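Local coordinates for N-glycosylase/DNA lyase (Methanocaldococcus jannaschii, PDB 3FHF), which is an all-helical DNA glycosylase/lyase of the 8-oxoguanine DNA glycosylase family, a branch of the helix-hairpin-helix superfamily, at residues A[28-33]-A[200-205]; A[63-66]-A[72-75]; A[79-84]-A[99-104]; A[122-127]-A[133-138]; A[152-157]-A[206-211]. All blocks are in the same frame, centred on the assembly; numbering follows the deposited sequence.

Interactions 2 and 3 touch, interactions 1 and 5 touch, and interaction 4 meets interaction 5. Interactions 2 and 3 lie with centres 10 Å apart and are joined by R104, whose NE stands 2.9 Å from F73 O, a probable hydrogen bond. Interactions 1 and 5 share helix 197-209, have centres 11 Å apart and meet where W205 CH2 packs 3.6 Å from H156 CD2. Interaction 4 lies within the helix-hairpin-helix motif; its second helix reaches interaction 5 through K136, with CG 3.5 Å from I153 O, although their centres are 20 Å apart. Along the chain, interaction 1 encloses interactions 2, 3 and 4, and its segments alternate with those of interaction 5.

Interaction 1: residues A[28-33]-A[200-205]; sequences KRIQEF and LDLYIW
The F33 ring meets L202 obliquely, with CE2 4.1 Å from L202 CD1, while R29 O of its own helix lies over the centre of one face, 3.4 Å above the plane. This is helix-helix packing in the all-helical glycosylase fold, joining helix 22-34 near the start of the chain to helix 197-209 near its end. The local axes come no closer than 11.3 Å and run at 139°, closer to antiparallel than parallel. With the axes so far apart, L202 alone carries its segment's share. L202 holds CG anti to its carbonyl carbon (chi1 -63°) and sends CD1 forward among three neighbours. I30 reaches it with CD1 and slides past in the opposite direction; R29 crosses it at about a right angle. The far end of R29 is engaged otherwise, with NH2 bonded to V212 O of the C-terminal tail and NH1 in a weak salt-bridge hydrogen bond to E32 OE1. K28 NZ grips the same carboxylate at 2.8 Å, on the anti lone pair of E32 OE2.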
# COMPACT_ATOMS: atom_id res chain seq x y z
N LYS A 28 14.81 7.24 2.29
CA LYS A 28 14.43 8.40 1.48
C LYS A 28 12.99 8.25 0.98
O LYS A 28 12.23 9.21 0.96
CB LYS A 28 15.36 8.55 0.28
CG LYS A 28 15.03 9.73 -0.64
CD LYS A 28 15.11 11.06 0.11
CE LYS A 28 15.05 12.25 -0.84
NZ LYS A 28 13.79 12.34 -1.64
N ARG A 29 12.64 7.05 0.54
CA ARG A 29 11.29 6.80 0.05
C ARG A 29 10.30 7.00 1.20
O ARG A 29 9.22 7.58 1.02
CB ARG A 29 11.17 5.36 -0.49
CG ARG A 29 9.82 5.04 -1.14
CD ARG A 29 9.64 5.74 -2.49
NE ARG A 29 10.55 5.20 -3.50
CZ ARG A 29 11.75 5.71 -3.77
NH1 ARG A 29 12.19 6.77 -3.12
NH2 ARG A 29 12.53 5.13 -4.68
N ILE A 30 10.67 6.52 2.38
CA ILE A 30 9.82 6.67 3.57
C ILE A 30 9.63 8.16 3.86
O ILE A 30 8.52 8.61 4.15
CB ILE A 30 10.46 5.98 4.80
CG1 ILE A 30 10.39 4.44 4.63
CG2 ILE A 30 9.74 6.39 6.08
CD1 ILE A 30 8.99 3.88 4.56
N GLN A 31 10.71 8.93 3.77
CA GLN A 31 10.61 10.36 4.01
C GLN A 31 9.68 11.02 3.01
O GLN A 31 8.95 11.94 3.35
CB GLN A 31 12.00 11.01 3.97
CG GLN A 31 12.81 10.73 5.22
CD GLN A 31 11.98 10.86 6.49
OE1 GLN A 31 11.55 9.87 7.08
NE2 GLN A 31 11.73 12.10 6.91
N GLU A 32 9.70 10.54 1.77
CA GLU A 32 8.81 11.10 0.75
C GLU A 32 7.35 10.86 1.15
O GLU A 32 6.50 11.72 0.93
CB GLU A 32 9.13 10.49 -0.62
CG GLU A 32 10.60 10.70 -1.00
CD GLU A 32 10.98 10.13 -2.36
OE1 GLU A 32 10.29 9.21 -2.84
OE2 GLU A 32 11.99 10.59 -2.93
N PHE A 33 7.05 9.70 1.74
CA PHE A 33 5.68 9.42 2.18
C PHE A 33 5.32 10.39 3.31
O PHE A 33 4.22 10.95 3.34
CB PHE A 33 5.53 7.99 2.72
CG PHE A 33 5.85 6.91 1.71
CD1 PHE A 33 5.63 7.12 0.36
CD2 PHE A 33 6.35 5.68 2.13
CE1 PHE A 33 5.89 6.11 -0.57
CE2 PHE A 33 6.62 4.66 1.21
CZ PHE A 33 6.39 4.88 -0.14
N LEU A 200 9.27 -2.08 6.73
CA LEU A 200 9.41 -3.51 6.49
C LEU A 200 8.90 -3.88 5.12
O LEU A 200 9.50 -4.70 4.42
CB LEU A 200 8.64 -4.31 7.55
CG LEU A 200 8.77 -5.84 7.47
CD1 LEU A 200 10.19 -6.22 7.82
CD2 LEU A 200 7.79 -6.52 8.41
N ASP A 201 7.78 -3.28 4.73
CA ASP A 201 7.17 -3.55 3.44
C ASP A 201 8.14 -3.33 2.29
O ASP A 201 8.19 -4.13 1.36
CB ASP A 201 5.93 -2.67 3.25
CG ASP A 201 5.31 -2.84 1.87
OD1 ASP A 201 5.62 -2.03 0.97
OD2 ASP A 201 4.52 -3.80 1.70
N LEU A 202 8.89 -2.23 2.35
CA LEU A 202 9.86 -1.92 1.31
C LEU A 202 11.08 -2.86 1.35
O LEU A 202 11.62 -3.22 0.31
CB LEU A 202 10.30 -0.45 1.39
CG LEU A 202 9.15 0.55 1.16
CD1 LEU A 202 9.67 1.99 1.23
CD2 LEU A 202 8.52 0.29 -0.22
N TYR A 203 11.51 -3.26 2.55
CA TYR A 203 12.64 -4.19 2.65
C TYR A 203 12.23 -5.52 2.04
O TYR A 203 13.01 -6.16 1.32
CB TYR A 203 13.08 -4.41 4.10
CG TYR A 203 14.02 -3.35 4.61
CD1 TYR A 203 13.53 -2.12 5.08
CD2 TYR A 203 15.40 -3.55 4.62
CE1 TYR A 203 14.39 -1.14 5.55
CE2 TYR A 203 16.27 -2.57 5.07
CZ TYR A 203 15.76 -1.36 5.54
OH TYR A 203 16.62 -0.39 5.99
N ILE A 204 11.00 -5.95 2.31
CA ILE A 204 10.51 -7.21 1.77
C ILE A 204 10.42 -7.15 0.24
O ILE A 204 10.83 -8.08 -0.45
CB ILE A 204 9.14 -7.57 2.37
CG1 ILE A 204 9.32 -7.91 3.85
CG2 ILE A 204 8.51 -8.72 1.60
CD1 ILE A 204 8.05 -8.32 4.57
N TRP A 205 9.89 -6.05 -0.29
CA TRP A 205 9.79 -5.92 -1.74
C TRP A 205 11.19 -5.87 -2.35
O TRP A 205 11.43 -6.46 -3.41
CB TRP A 205 9.01 -4.66 -2.16
CG TRP A 205 7.55 -4.92 -2.36
CD1 TRP A 205 6.52 -4.53 -1.56
CD2 TRP A 205 6.96 -5.66 -3.44
NE1 TRP A 205 5.32 -4.99 -2.06
CE2 TRP A 205 5.56 -5.68 -3.22
CE3 TRP A 205 7.47 -6.31 -4.57
CZ2 TRP A 205 4.67 -6.33 -4.09
CZ3 TRP A 205 6.58 -6.96 -5.43
CH2 TRP A 205 5.20 -6.96 -5.18

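Interaction 2: residues A[63-66]-A[72-75]; sequences IRIQ and GFLT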
# COMPACT_ATOMS: atom_id res chain seq x y z
N ILE A 63 2.25 4.87 -11.28
CA ILE A 63 3.00 6.12 -11.23
C ILE A 63 2.89 6.90 -12.53
O ILE A 63 2.78 8.12 -12.51
CB ILE A 63 4.49 5.88 -10.92
CG1 ILE A 63 4.65 5.28 -9.52
CG2 ILE A 63 5.25 7.20 -11.01
CD1 ILE A 63 6.08 4.95 -9.15
N ARG A 64 2.91 6.20 -13.66
CA ARG A 64 2.81 6.90 -14.94
C ARG A 64 1.38 7.35 -15.22
O ARG A 64 1.17 8.40 -15.82
CB ARG A 64 3.34 6.04 -16.10
CG ARG A 64 2.44 4.90 -16.55
CD ARG A 64 2.77 4.49 -17.98
NE ARG A 64 1.91 3.41 -18.45
CZ ARG A 64 2.03 2.14 -18.08
NH1 ARG A 64 2.99 1.78 -17.23
NH2 ARG A 64 1.20 1.23 -18.55
N ILE A 65 0.39 6.56 -14.81
CA ILE A 65 -0.99 6.95 -15.02
C ILE A 65 -1.22 8.20 -14.20
O ILE A 65 -1.96 9.10 -14.61
CB ILE A 65 -1.99 5.84 -14.59
CG1 ILE A 65 -1.99 4.72 -15.63
CG2 ILE A 65 -3.39 6.42 -14.44
CD1 ILE A 65 -3.05 3.66 -15.40
N GLN A 66 -0.58 8.26 -13.03
CA GLN A 66 -0.69 9.42 -12.15
C GLN A 66 -0.16 10.66 -12.85
O GLN A 66 -0.86 11.66 -12.99
CB GLN A 66 0.12 9.22 -10.87
CG GLN A 66 -0.65 8.64 -9.69
CD GLN A 66 0.11 8.78 -8.39
OE1 GLN A 66 1.20 8.24 -8.22
NE2 GLN A 66 -0.45 9.54 -7.45
N GLY A 72 -6.72 15.38 -13.48
CA GLY A 72 -7.86 14.73 -14.08
C GLY A 72 -8.63 13.78 -13.17
O GLY A 72 -9.79 13.46 -13.44
N PHE A 73 -7.99 13.32 -12.10
CA PHE A 73 -8.67 12.42 -11.17
C PHE A 73 -9.81 13.16 -10.48
O PHE A 73 -10.74 12.55 -9.96
CB PHE A 73 -7.68 11.88 -10.13
CG PHE A 73 -6.78 10.78 -10.64
CD1 PHE A 73 -5.41 10.81 -10.38
CD2 PHE A 73 -7.31 9.71 -11.35
CE1 PHE A 73 -4.58 9.78 -10.82
CE2 PHE A 73 -6.48 8.67 -11.80
CZ PHE A 73 -5.12 8.70 -11.53
N LEU A 74 -9.74 14.49 -10.50
CA LEU A 74 -10.76 15.32 -9.87
C LEU A 74 -11.65 16.08 -10.85
O LEU A 74 -12.79 16.41 -10.52
CB LEU A 74 -10.10 16.34 -8.94
CG LEU A 74 -9.52 15.83 -7.63
CD1 LEU A 74 -8.65 16.90 -6.99
CD2 LEU A 74 -10.66 15.43 -6.71
N THR A 75 -11.15 16.36 -12.04
CA THR A 75 -11.89 17.14 -13.03
C THR A 75 -12.54 16.40 -14.19
O THR A 75 -13.56 16.85 -14.72
CB THR A 75 -11.00 18.24 -13.60
OG1 THR A 75 -9.86 17.65 -14.24
CG2 THR A 75 -10.51 19.17 -12.49
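The tight link from helix 59-69 into the one-turn helix 72-75 folds back so that F73 packs against I65 and Q66 of the preceding helix. The nearest backbone pair is Q66 and F73, their CA atoms 8.6 Å apart, and the aromatic side chain bridges that interval. With CG anti to the carbonyl carbon (chi1 -78°), F73 aims the far end of its ring at the helix. CZ lies 4.1 Å from I65 CG2, the methyl branch, and the two side chains cross at about a right angle. CE1 meets backbone rather than side chain most closely, at 4.1 Å from Q66 CA, with Q66 CG only slightly farther. Both approaches are oblique to the ring, and the contact is apolar packing. The Q66 amide is held from outside the pair, NE2 giving a hydrogen bond to E47 and OE1 receiving one from K214 NZ. Helix 41-54 flanks the contact, L53 touching I65 and F50 touching Q66.

Interaction 3: residues A[79-84]-A[99-104]; sequences EELEEK and YIVLAR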
# COMPACT_ATOMS: atom_id res chain seq x y z
N GLU A 79 -16.92 9.42 -18.39
CA GLU A 79 -16.56 9.00 -19.74
C GLU A 79 -15.13 9.32 -20.16
O GLU A 79 -14.46 8.47 -20.75
CB GLU A 79 -17.53 9.62 -20.76
CG GLU A 79 -17.71 11.13 -20.63
CD GLU A 79 -18.81 11.51 -19.65
OE1 GLU A 79 -18.78 11.04 -18.50
OE2 GLU A 79 -19.70 12.30 -20.04
N GLU A 80 -14.66 10.53 -19.88
CA GLU A 80 -13.31 10.90 -20.26
C GLU A 80 -12.23 10.17 -19.47
O GLU A 80 -11.15 9.89 -19.99
CB GLU A 80 -13.11 12.41 -20.13
CG GLU A 80 -13.94 13.22 -21.11
CD GLU A 80 -13.31 14.56 -21.43
OE1 GLU A 80 -13.10 15.36 -20.51
OE2 GLU A 80 -13.03 14.80 -22.63
N LEU A 81 -12.52 9.87 -18.21
CA LEU A 81 -11.56 9.16 -17.36
C LEU A 81 -11.48 7.70 -17.78
O LEU A 81 -10.39 7.12 -17.85
CB LEU A 81 -11.99 9.25 -15.89
CG LEU A 81 -11.05 8.58 -14.88
CD1 LEU A 81 -9.63 9.16 -15.02
CD2 LEU A 81 -11.58 8.81 -13.48
N GLU A 82 -12.64 7.11 -18.05
CA GLU A 82 -12.72 5.72 -18.46
C GLU A 82 -11.92 5.53 -19.74
O GLU A 82 -11.30 4.48 -19.96
CB GLU A 82 -14.18 5.34 -18.69
CG GLU A 82 -14.43 3.86 -18.86
CD GLU A 82 -15.90 3.54 -19.06
OE1 GLU A 82 -16.47 3.97 -20.09
OE2 GLU A 82 -16.49 2.87 -18.19
N GLU A 83 -11.93 6.56 -20.59
CA GLU A 83 -11.22 6.53 -21.86
C GLU A 83 -9.71 6.57 -21.69
O GLU A 83 -8.98 5.82 -22.34
CB GLU A 83 -11.68 7.71 -22.73
CG GLU A 83 -11.16 7.66 -24.15
CD GLU A 83 -11.72 6.49 -24.93
OE1 GLU A 83 -12.95 6.48 -25.16
OE2 GLU A 83 -10.95 5.59 -25.30
N LYS A 84 -9.23 7.45 -20.82
CA LYS A 84 -7.79 7.55 -20.60
C LYS A 84 -7.24 6.29 -19.96
O LYS A 84 -6.16 5.83 -20.32
CB LYS A 84 -7.46 8.77 -19.74
CG LYS A 84 -7.73 10.08 -20.45
CD LYS A 84 -7.22 11.26 -19.66
CE LYS A 84 -7.46 12.56 -20.42
NZ LYS A 84 -6.90 13.73 -19.70
N TYR A 99 -15.11 3.86 -9.51
CA TYR A 99 -14.69 3.98 -8.11
C TYR A 99 -14.11 5.37 -7.84
O TYR A 99 -14.44 6.02 -6.84
CB TYR A 99 -13.62 2.94 -7.77
CG TYR A 99 -14.06 1.50 -7.87
CD1 TYR A 99 -15.38 1.12 -7.63
CD2 TYR A 99 -13.13 0.49 -8.16
CE1 TYR A 99 -15.77 -0.22 -7.68
CE2 TYR A 99 -13.51 -0.85 -8.20
CZ TYR A 99 -14.83 -1.20 -7.97
OH TYR A 99 -15.19 -2.52 -8.02
N ILE A 100 -13.23 5.81 -8.74
CA ILE A 100 -12.59 7.11 -8.60
C ILE A 100 -13.59 8.25 -8.56
O ILE A 100 -13.52 9.12 -7.68
CB ILE A 100 -11.58 7.34 -9.75
CG1 ILE A 100 -10.41 6.37 -9.59
CG2 ILE A 100 -11.09 8.79 -9.74
CD1 ILE A 100 -9.42 6.38 -10.75
N VAL A 101 -14.52 8.26 -9.50
CA VAL A 101 -15.54 9.31 -9.56
C VAL A 101 -16.35 9.33 -8.27
O VAL A 101 -16.62 10.39 -7.70
CB VAL A 101 -16.50 9.11 -10.76
CG1 VAL A 101 -17.58 10.18 -10.75
CG2 VAL A 101 -15.71 9.15 -12.07
N LEU A 102 -16.75 8.14 -7.81
CA LEU A 102 -17.54 8.03 -6.59
C LEU A 102 -16.76 8.52 -5.37
O LEU A 102 -17.33 9.13 -4.46
CB LEU A 102 -17.96 6.58 -6.35
CG LEU A 102 -18.95 5.98 -7.36
CD1 LEU A 102 -19.13 4.50 -7.09
CD2 LEU A 102 -20.27 6.72 -7.28
N ALA A 103 -15.45 8.27 -5.36
CA ALA A 103 -14.61 8.69 -4.25
C ALA A 103 -14.51 10.20 -4.16
O ALA A 103 -14.07 10.73 -3.14
CB ALA A 103 -13.21 8.09 -4.40
N ARG A 104 -14.93 10.89 -5.21
CA ARG A 104 -14.85 12.34 -5.22
C ARG A 104 -15.66 13.04 -4.13
O ARG A 104 -15.39 14.20 -3.81
CB ARG A 104 -15.26 12.87 -6.60
CG ARG A 104 -14.22 12.57 -7.67
CD ARG A 104 -14.68 12.98 -9.05
NE ARG A 104 -13.68 12.64 -10.06
CZ ARG A 104 -13.87 12.80 -11.37
NH1 ARG A 104 -15.02 13.31 -11.81
NH2 ARG A 104 -12.92 12.48 -12.23
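The backbones stay well separated, L81 and V101 forming the nearest CA pair at 8.8 Å, and side chains span the distance. L81 supplies one whole side of the contact. Its CG is anti to the backbone N (chi1 -179°), which sends the branch toward helix 93-103, and CD2 does all the touching. That methyl sits 3.8 Å from I100 CG2, also anti to its own backbone N, and the two side chains cross at about a right angle. V101 CG2 is more distant, at 4.4 Å from L81 CD2. The contact joins successive helices, 78-87 and 93-103, of the all-helical glycosylase fold, and L81 also touches L76 in the loop ahead of its own helix. I100 also packs on C49 and R104 on F45, both of helix 41-54. R104 lies at the C-terminal end of its segment, its chain extended from CG to NE. This brings NH2 to 4.1 Å from L81 CD2, an oblique approach. V101 CG2 lies over one face of the guanidinium, 4.1 Å above its plane. Two backbone carbonyls hold the group's rotation, since NE bonds to F73 O and NH2 to L76 O.

Interaction 4: residues A[122-127]-A[133-138]; sequences AREFLV and IGYKEA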
# COMPACT_ATOMS: atom_id res chain seq x y z
N ALA A 122 -8.97 5.27 10.91
CA ALA A 122 -9.11 5.93 9.61
C ALA A 122 -9.25 4.84 8.54
O ALA A 122 -10.04 4.96 7.60
CB ALA A 122 -7.89 6.81 9.32
N ARG A 123 -8.47 3.78 8.69
CA ARG A 123 -8.51 2.66 7.75
C ARG A 123 -9.91 2.08 7.68
O ARG A 123 -10.41 1.76 6.59
CB ARG A 123 -7.53 1.56 8.17
CG ARG A 123 -7.53 0.36 7.22
CD ARG A 123 -6.30 -0.53 7.40
NE ARG A 123 -6.18 -1.06 8.75
CZ ARG A 123 -5.15 -1.77 9.18
NH1 ARG A 123 -4.13 -2.04 8.37
NH2 ARG A 123 -5.11 -2.18 10.44
N GLU A 124 -10.55 1.95 8.84
CA GLU A 124 -11.92 1.42 8.92
C GLU A 124 -12.86 2.27 8.07
O GLU A 124 -13.73 1.75 7.38
CB GLU A 124 -12.42 1.42 10.38
CG GLU A 124 -11.74 0.42 11.32
CD GLU A 124 -12.23 0.56 12.76
OE1 GLU A 124 -13.43 0.82 12.95
OE2 GLU A 124 -11.42 0.38 13.70
N PHE A 125 -12.69 3.59 8.14
CA PHE A 125 -13.54 4.47 7.35
C PHE A 125 -13.30 4.29 5.86
O PHE A 125 -14.25 4.26 5.06
CB PHE A 125 -13.30 5.94 7.73
CG PHE A 125 -13.63 6.89 6.63
CD1 PHE A 125 -12.62 7.41 5.81
CD2 PHE A 125 -14.95 7.22 6.35
CE1 PHE A 125 -12.93 8.24 4.73
CE2 PHE A 125 -15.27 8.05 5.28
CZ PHE A 125 -14.26 8.56 4.46
N LEU A 126 -12.03 4.19 5.47
CA LEU A 126 -11.68 4.03 4.06
C LEU A 126 -12.30 2.76 3.48
O LEU A 126 -12.91 2.79 2.41
CB LEU A 126 -10.16 4.00 3.89
CG LEU A 126 -9.43 5.31 4.22
CD1 LEU A 126 -7.92 5.06 4.28
CD2 LEU A 126 -9.77 6.37 3.17
N VAL A 127 -12.15 1.65 4.19
CA VAL A 127 -12.70 0.39 3.72
C VAL A 127 -14.23 0.41 3.60
O VAL A 127 -14.78 0.10 2.55
CB VAL A 127 -12.30 -0.77 4.65
CG1 VAL A 127 -12.88 -2.09 4.13
CG2 VAL A 127 -10.77 -0.86 4.74
N ILE A 133 -11.90 0.10 -2.41
CA ILE A 133 -10.87 0.14 -1.37
C ILE A 133 -11.10 -0.91 -0.29
O ILE A 133 -12.03 -0.79 0.50
CB ILE A 133 -10.84 1.51 -0.64
CG1 ILE A 133 -10.50 2.64 -1.62
CG2 ILE A 133 -9.82 1.46 0.51
CD1 ILE A 133 -9.07 2.66 -2.09
N GLY A 134 -10.25 -1.94 -0.27
CA GLY A 134 -10.35 -2.97 0.75
C GLY A 134 -9.27 -2.71 1.79
O GLY A 134 -8.62 -1.66 1.74
N TYR A 135 -9.07 -3.64 2.73
CA TYR A 135 -8.05 -3.42 3.75
C TYR A 135 -6.64 -3.27 3.18
O TYR A 135 -5.84 -2.48 3.69
CB TYR A 135 -8.07 -4.52 4.82
CG TYR A 135 -9.00 -4.18 5.96
CD1 TYR A 135 -10.37 -4.45 5.87
CD2 TYR A 135 -8.54 -3.50 7.09
CE1 TYR A 135 -11.26 -4.03 6.87
CE2 TYR A 135 -9.42 -3.07 8.09
CZ TYR A 135 -10.78 -3.34 7.97
OH TYR A 135 -11.65 -2.89 8.93
N LYS A 136 -6.34 -4.01 2.12
CA LYS A 136 -5.02 -3.91 1.51
C LYS A 136 -4.82 -2.54 0.87
O LYS A 136 -3.78 -1.92 1.08
CB LYS A 136 -4.83 -5.01 0.46
CG LYS A 136 -3.44 -5.03 -0.19
CD LYS A 136 -3.25 -3.93 -1.24
CE LYS A 136 -1.96 -4.13 -2.02
NZ LYS A 136 -1.73 -3.01 -2.97
N GLU A 137 -5.81 -2.08 0.11
CA GLU A 137 -5.72 -0.79 -0.56
C GLU A 137 -5.68 0.39 0.41
O GLU A 137 -4.98 1.37 0.17
CB GLU A 137 -6.88 -0.59 -1.53
CG GLU A 137 -6.83 -1.49 -2.76
CD GLU A 137 -7.36 -2.89 -2.50
OE1 GLU A 137 -7.18 -3.75 -3.38
OE2 GLU A 137 -7.95 -3.13 -1.42
N ALA A 138 -6.46 0.28 1.49
CA ALA A 138 -6.52 1.33 2.50
C ALA A 138 -5.18 1.44 3.21
O ALA A 138 -4.69 2.54 3.48
CB ALA A 138 -7.63 1.01 3.51
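V127 lays its CG2 methyl over one face of the Y135 ring, 3.8 Å from the centroid and 10° off the normal, a CH-pi contact close to ideal. CG1 of V127 flanks the same ring at 3.7 Å from Y135 CE1. At the opposite flank, R123 brings CD to 3.7 Å from Y135 CD2, the two side chains crossing at about a right angle with guanidinium and ring planes 57° apart; NH1 then salt-bridges E183 and bonds S139. Y135 OH is bonded in turn to R176. On the V127 side of the ring, A138 CB fits among R123 CG, L126 CB and V127 CG2, all within 3.9 Å, and the CA atoms of R123 and A138 are 5.8 Å apart. At the glycine, the V127 and G134 CA atoms are 5.1 Å apart. A CA-H...O contact from V127 CA to I133 O, at 3.5 Å, joins the two backbones. G134 is the N-cap of helix 135-144, and its N donates to E137 OE2 at 2.8 Å, the N3-to-N-cap half of a capping box. Two helices, 119-129 and 135-144, tied by a short glycine-containing hairpin make up the helix-hairpin-helix motif that names this glycosylase superfamily.

Interaction 5: residues A[152-157]-A[206-211]; sequences IIDRHI and YLRTGK
Two torsions bring the R208 guanidinium face against H156 CB and beside D154: the arginine leaves its helix with CG anti to the backbone N (chi1 -164°) and then bends at chi3 (-65°), which turns the guanidinium toward the start of helix 155-163. H156 CB lies over the centre of that face, 3.6 Å from R208 CZ, so the methylene rather than the imidazole does the covering. R208 NH2 comes 3.7 Å from I157 N in an oblique approach. D154 holds CG between its backbone N and carbonyl carbon, which folds the carboxylate back over the first turn. It is the N-cap of helix 155-163. OD2 takes a bond from I157 N at 2.9 Å, met from above the carboxylate plane, and a weak one from H156 N. The contact thus joins the capped N-terminus of one helix to the C-terminal end of helix 197-209 in the all-helical glycosylase fold. D154 and R208 make no direct bond: OD2 is 4.2 Å from NH1 and well out of the guanidinium plane, the two planes standing 73° apart. A water at the guanidinium edge lies between them, accepting from R208 NH1 at 2.9 Å; its 2.5 Å from D154 OD1 is doubtfully short. R208 also has a salt bridge from NH2 to E160 and a cation-pi contact with W205.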
# COMPACT_ATOMS: atom_id res chain seq x y z
N ILE A 152 0.64 -3.87 4.38
CA ILE A 152 0.02 -3.96 3.06
C ILE A 152 0.13 -5.44 2.74
O ILE A 152 1.18 -5.90 2.29
CB ILE A 152 0.80 -3.15 2.01
CG1 ILE A 152 0.92 -1.69 2.47
CG2 ILE A 152 0.11 -3.23 0.67
CD1 ILE A 152 1.92 -0.87 1.67
N ILE A 153 -0.94 -6.17 2.97
CA ILE A 153 -0.93 -7.61 2.77
C ILE A 153 -1.41 -8.00 1.37
O ILE A 153 -2.59 -8.16 1.13
CB ILE A 153 -1.79 -8.29 3.86
CG1 ILE A 153 -1.31 -7.81 5.24
CG2 ILE A 153 -1.68 -9.80 3.78
CD1 ILE A 153 -2.10 -8.40 6.42
N ASP A 154 -0.44 -8.15 0.47
CA ASP A 154 -0.68 -8.52 -0.92
C ASP A 154 -0.59 -10.03 -1.11
O ASP A 154 -0.20 -10.75 -0.19
CB ASP A 154 0.36 -7.86 -1.82
CG ASP A 154 1.78 -8.16 -1.38
OD1 ASP A 154 2.33 -7.38 -0.59
OD2 ASP A 154 2.33 -9.20 -1.80
N ARG A 155 -0.90 -10.49 -2.32
CA ARG A 155 -0.87 -11.91 -2.63
C ARG A 155 0.54 -12.52 -2.60
O ARG A 155 0.68 -13.73 -2.47
CB ARG A 155 -1.50 -12.15 -4.01
CG ARG A 155 -0.74 -11.56 -5.20
CD ARG A 155 -1.50 -11.84 -6.51
NE ARG A 155 -0.74 -11.44 -7.70
CZ ARG A 155 -0.41 -10.19 -8.01
NH1 ARG A 155 -0.75 -9.19 -7.21
NH2 ARG A 155 0.28 -9.94 -9.12
N HIS A 156 1.57 -11.69 -2.73
CA HIS A 156 2.93 -12.22 -2.72
C HIS A 156 3.40 -12.50 -1.30
O HIS A 156 4.01 -13.54 -1.04
CB HIS A 156 3.87 -11.26 -3.44
CG HIS A 156 3.44 -10.94 -4.84
ND1 HIS A 156 3.37 -11.90 -5.83
CD2 HIS A 156 2.96 -9.80 -5.39
CE1 HIS A 156 2.85 -11.37 -6.92
NE2 HIS A 156 2.60 -10.10 -6.68
N ILE A 157 3.13 -11.58 -0.38
CA ILE A 157 3.55 -11.81 0.99
C ILE A 157 2.73 -12.98 1.56
O ILE A 157 3.24 -13.76 2.35
CB ILE A 157 3.36 -10.56 1.88
CG1 ILE A 157 3.94 -10.82 3.27
CG2 ILE A 157 1.90 -10.21 2.00
CD1 ILE A 157 5.41 -11.18 3.28
N TYR A 206 12.12 -5.20 -1.68
CA TYR A 206 13.47 -5.12 -2.22
C TYR A 206 14.10 -6.50 -2.31
O TYR A 206 14.81 -6.80 -3.27
CB TYR A 206 14.35 -4.20 -1.38
CG TYR A 206 15.78 -4.22 -1.86
CD1 TYR A 206 16.72 -5.07 -1.28
CD2 TYR A 206 16.18 -3.42 -2.92
CE1 TYR A 206 18.03 -5.12 -1.76
CE2 TYR A 206 17.48 -3.46 -3.40
CZ TYR A 206 18.40 -4.32 -2.82
OH TYR A 206 19.68 -4.38 -3.30
N LEU A 207 13.85 -7.34 -1.30
CA LEU A 207 14.39 -8.70 -1.29
C LEU A 207 13.79 -9.52 -2.43
O LEU A 207 14.44 -10.42 -2.96
CB LEU A 207 14.07 -9.39 0.03
CG LEU A 207 14.94 -9.00 1.23
CD1 LEU A 207 14.34 -9.57 2.51
CD2 LEU A 207 16.34 -9.53 1.01
N ARG A 208 12.56 -9.20 -2.80
CA ARG A 208 11.87 -9.91 -3.85
C ARG A 208 12.18 -9.42 -5.27
O ARG A 208 12.20 -10.20 -6.22
CB ARG A 208 10.35 -9.81 -3.60
CG ARG A 208 9.49 -10.79 -4.38
CD ARG A 208 8.01 -10.52 -4.09
NE ARG A 208 7.64 -10.79 -2.70
CZ ARG A 208 6.90 -9.97 -1.95
NH1 ARG A 208 6.44 -8.83 -2.45
NH2 ARG A 208 6.61 -10.31 -0.70
N THR A 209 12.44 -8.12 -5.41
CA THR A 209 12.67 -7.56 -6.73
C THR A 209 13.94 -6.74 -6.94
O THR A 209 14.32 -6.47 -8.07
CB THR A 209 11.49 -6.67 -7.13
OG1 THR A 209 11.44 -5.53 -6.27
CG2 THR A 209 10.17 -7.45 -7.02
N GLY A 210 14.57 -6.31 -5.85
CA GLY A 210 15.77 -5.51 -6.00
C GLY A 210 15.41 -4.06 -6.31
O GLY A 210 16.28 -3.25 -6.63
N LYS A 211 14.13 -3.74 -6.22
CA LYS A 211 13.69 -2.38 -6.50
C LYS A 211 12.98 -1.76 -5.30
O LYS A 211 12.53 -2.46 -4.40
CB LYS A 211 12.74 -2.36 -7.70
CG LYS A 211 13.34 -3.00 -8.93
CD LYS A 211 12.70 -2.51 -10.22
CE LYS A 211 11.24 -2.85 -10.33
NZ LYS A 211 10.71 -2.44 -11.67
O HOH W 1 4.78 -7.97 -0.21